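Local structure of heme oxygenase (mycobilin-producing) (Mycobacterium tuberculosis, 6PLE) at residues Ile6-Val11 with Arg50-Thr55. The protein degrades heme oxidatively to mycobilin isomers with release of free iron, using a suitable electron donor, and works as a homodimer. The protein carries 1 engineered substitution. Sequence-based numbering, arbitrary orientation.
With BLA (biliverdine IX alpha), chain C.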
loop_
_atom_site.group_PDB
_atom_site.type_symbol
_atom_site.label_atom_id
_atom_site.label_comp_id
_atom_site.label_asym_id
_atom_site.label_seq_id
_atom_site.Cartn_x
_atom_site.Cartn_y
_atom_site.Cartn_z
ATOM N N ILE A 6 -13.769 6.694 -6.211
ATOM C CA ILE A 6 -14.147 6.978 -4.838
ATOM C C ILE A 6 -13.308 6.110 -3.925
ATOM O O ILE A 6 -13.149 4.909 -4.181
ATOM C CB ILE A 6 -15.644 6.755 -4.605
ATOM C CG1 ILE A 6 -16.424 7.800 -5.418
ATOM C CG2 ILE A 6 -15.936 6.825 -3.115
ATOM C CD1 ILE A 6 -17.884 7.888 -5.044
ATOM N N ASN A 7 -12.760 6.718 -2.874
ATOM C CA ASN A 7 -11.902 6.026 -1.917
ATOM C C ASN A 7 -12.569 6.094 -0.548
ATOM O O ASN A 7 -12.624 7.156 0.078
ATOM C CB ASN A 7 -10.488 6.631 -1.905
ATOM C CG ASN A 7 -9.596 6.054 -0.807
ATOM O OD1 ASN A 7 -9.955 5.096 -0.109
ATOM N ND2 ASN A 7 -8.415 6.648 -0.649
ATOM N N ALA A 8 -13.078 4.964 -0.082
ATOM C CA ALA A 8 -13.688 4.921 1.243
ATOM C C ALA A 8 -12.586 4.695 2.270
ATOM O O ALA A 8 -12.090 3.583 2.427
ATOM C CB ALA A 8 -14.766 3.847 1.305
ATOM N N ILE A 9 -12.167 5.758 2.949
ATOM C CA ILE A 9 -11.079 5.673 3.916
ATOM C C ILE A 9 -11.653 5.389 5.299
ATOM O O ILE A 9 -12.618 6.034 5.721
ATOM C CB ILE A 9 -10.241 6.963 3.910
ATOM C CG1 ILE A 9 -9.571 7.162 2.543
ATOM C CG2 ILE A 9 -9.184 6.904 4.977
ATOM C CD1 ILE A 9 -8.479 8.237 2.536
ATOM N N GLU A 10 -11.066 4.418 6.003
ATOM C CA GLU A 10 -11.469 4.076 7.360
ATOM C C GLU A 10 -10.522 4.727 8.356
ATOM O O GLU A 10 -9.303 4.642 8.206
ATOM C CB GLU A 10 -11.499 2.564 7.576
ATOM C CG GLU A 10 -12.268 1.773 6.516
ATOM C CD GLU A 10 -11.940 0.277 6.522
ATOM O OE1 GLU A 10 -12.274 -0.411 5.533
ATOM O OE2 GLU A 10 -11.342 -0.216 7.509
ATOM N N VAL A 11 -11.090 5.366 9.372
ATOM C CA VAL A 11 -10.344 6.134 10.361
ATOM C C VAL A 11 -10.911 5.779 11.723
ATOM O O VAL A 11 -12.134 5.836 11.914
ATOM C CB VAL A 11 -10.452 7.648 10.119
ATOM C CG1 VAL A 11 -9.476 8.094 9.032
ATOM C CG2 VAL A 11 -11.883 8.025 9.751
ATOM N N ARG A 50 -17.015 6.153 7.131
ATOM C CA ARG A 50 -15.811 6.282 6.331
ATOM C C ARG A 50 -15.765 7.637 5.627
ATOM O O ARG A 50 -16.787 8.109 5.121
ATOM C CB ARG A 50 -15.765 5.167 5.283
ATOM C CG ARG A 50 -15.229 3.852 5.785
ATOM C CD ARG A 50 -15.456 2.786 4.735
ATOM N NE ARG A 50 -16.845 2.793 4.284
ATOM C CZ ARG A 50 -17.287 2.110 3.234
ATOM N NH1 ARG A 50 -16.447 1.363 2.525
ATOM N NH2 ARG A 50 -18.562 2.171 2.890
ATOM N N TYR A 51 -14.575 8.255 5.590
ATOM C CA TYR A 51 -14.361 9.418 4.728
ATOM C C TYR A 51 -14.402 8.982 3.279
ATOM O O TYR A 51 -13.865 7.934 2.912
ATOM C CB TYR A 51 -13.025 10.100 5.028
ATOM C CG TYR A 51 -13.126 11.004 6.198
ATOM C CD1 TYR A 51 -13.193 10.483 7.466
ATOM C CD2 TYR A 51 -13.246 12.383 6.035
ATOM C CE1 TYR A 51 -13.334 11.304 8.561
ATOM C CE2 TYR A 51 -13.394 13.213 7.121
ATOM C CZ TYR A 51 -13.444 12.663 8.383
ATOM O OH TYR A 51 -13.589 13.456 9.485
ATOM N N PHE A 52 -15.072 9.764 2.446
ATOM C CA PHE A 52 -15.047 9.497 1.019
ATOM C C PHE A 52 -14.157 10.530 0.364
ATOM O O PHE A 52 -14.227 11.710 0.712
ATOM C CB PHE A 52 -16.441 9.505 0.417
ATOM C CG PHE A 52 -17.170 8.212 0.601
ATOM C CD1 PHE A 52 -16.956 7.445 1.737
ATOM C CD2 PHE A 52 -18.069 7.760 -0.352
ATOM C CE1 PHE A 52 -17.620 6.261 1.924
ATOM C CE2 PHE A 52 -18.742 6.569 -0.168
ATOM C CZ PHE A 52 -18.518 5.819 0.971
ATOM N N VAL A 53 -13.284 10.068 -0.523
ATOM C CA VAL A 53 -12.530 10.916 -1.431
ATOM C C VAL A 53 -13.128 10.706 -2.800
ATOM O O VAL A 53 -12.942 9.643 -3.398
ATOM C CB VAL A 53 -11.032 10.580 -1.466
ATOM C CG1 VAL A 53 -10.274 11.726 -2.154
ATOM C CG2 VAL A 53 -10.466 10.279 -0.078
ATOM N N VAL A 54 -13.803 11.718 -3.326
ATOM C CA VAL A 54 -14.403 11.647 -4.654
ATOM C C VAL A 54 -13.531 12.452 -5.602
ATOM O O VAL A 54 -13.334 13.652 -5.393
ATOM C CB VAL A 54 -15.843 12.178 -4.653
ATOM C CG1 VAL A 54 -16.478 11.914 -5.961
ATOM C CG2 VAL A 54 -16.643 11.554 -3.511
ATOM N N THR A 55 -12.997 11.791 -6.629
ATOM C CA THR A 55 -12.090 12.394 -7.605
ATOM C C THR A 55 -12.647 12.165 -9.001
ATOM O O THR A 55 -13.072 11.057 -9.317
ATOM C CB THR A 55 -10.675 11.783 -7.511
ATOM O OG1 THR A 55 -10.651 10.502 -8.160
ATOM C CG2 THR A 55 -10.264 11.577 -6.073
HETATM C CHA BLA C . -4.584 10.415 2.480
HETATM N NA BLA C . -4.777 11.263 0.058
HETATM C C1A BLA C . -4.476 11.454 1.355
HETATM C C2A BLA C . -4.066 12.733 1.538
HETATM C C3A BLA C . -4.114 13.347 0.322
HETATM C C4A BLA C . -4.559 12.416 -0.604
HETATM C CMA BLA C . -3.758 14.802 0.040
HETATM C CAA BLA C . -3.663 13.245 2.924
HETATM C CBA BLA C . -2.153 13.066 3.162
HETATM C CGA BLA C . -1.858 11.820 4.005
HETATM O O1A BLA C . -2.393 11.617 5.126
HETATM O O2A BLA C . -1.041 10.980 3.572
HETATM C CHB BLA C . -4.819 12.545 -2.130
HETATM N NB BLA C . -6.235 10.405 -1.942
HETATM C C1B BLA C . -5.612 11.607 -2.687
HETATM C C2B BLA C . -6.081 11.473 -4.104
HETATM C C3B BLA C . -6.903 10.314 -4.223
HETATM C C4B BLA C . -7.048 9.588 -2.927
HETATM C CMB BLA C . -5.740 12.425 -5.264
HETATM O OB BLA C . -7.645 8.597 -2.699
HETATM C CAB BLA C . -7.566 9.832 -5.502
HETATM C CBB BLA C . -6.827 9.309 -6.460
HETATM N NC BLA C . -4.482 7.736 -2.004
HETATM C C1C BLA C . -4.566 7.593 -3.539
HETATM C C2C BLA C . -5.084 6.221 -3.813
HETATM C C3C BLA C . -5.321 5.534 -2.583
HETATM C C4C BLA C . -4.962 6.397 -1.419
HETATM C CMC BLA C . -5.321 5.658 -5.216
HETATM O OC BLA C . -4.272 8.413 -4.340
HETATM C CAC BLA C . -5.850 4.109 -2.373
HETATM C CBC BLA C . -7.027 3.737 -2.806
HETATM C CHD BLA C . -5.103 6.025 -0.153
HETATM N ND BLA C . -4.815 8.503 0.780
HETATM C C1D BLA C . -5.005 7.052 0.984
HETATM C C2D BLA C . -5.044 6.734 2.443
HETATM C C3D BLA C . -4.897 8.017 3.150
HETATM C C4D BLA C . -4.751 9.130 2.149
HETATM C CMD BLA C . -5.217 5.346 3.085
HETATM C CAD BLA C . -4.836 8.287 4.644
HETATM C CBD BLA C . -3.345 8.536 4.896
HETATM C CGD BLA C . -3.053 8.627 6.386
HETATM O O1D BLA C . -3.351 7.668 7.137
HETATM O O2D BLA C . -2.507 9.660 6.852
#
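Strands 3-9 and 51-57 pair antiparallel at the centre of the four-stranded sheet of this antibiotic biosynthesis monooxygenase domain, of the dimeric alpha/beta-barrel superfamily, and one face of the pair floors the biliverdin pocket. Asn7 and Val53 form a hydrogen-bonded pair, Asn7 N to Val53 O and Val53 N to Asn7 O both spanning 3.0 Å. Ile9 with Tyr51 repeats the pattern unevenly: Ile9 N reaches Tyr51 O at 2.8 Å, whereas the return bond from Tyr51 N to Ile9 O is weak. Asn7, Ile9, Tyr51 and Val53 share the face that carries helix 16-24; Leu19 touches Ile9 and Tyr51, Phe23 touches Val53, and the Tyr51 hydroxyl is hydrogen-bonded to Glu20. Beyond the paired strands, Val11 sets CG2 at the edge of the Tyr51 ring, 3.6 Å from CD1. On the other face, Ile6 CG2 meets the Phe52 ring obliquely, 3.6 Å from CD2, and Ala8 CB comes near CE1 of the same ring. The bend of Arg50 at chi3 (-50°) carries its guanidinium back so that one face lies over Ala8 CB, while NH2 makes a salt bridge with Glu48. Toward the ligand, the Ile9 side chain slants across that of Val53, with Ile9 CD1 3.9 Å from Val53 CG2, and CD1 also packs against biliverdin C3D. Asn7 extends CG anti to its own N (chi1 173°), directing the amide at the pigment, where ND2 donates a nearly straight bond (166°) to the lactam oxygen OB of biliverdin at 2.9 Å.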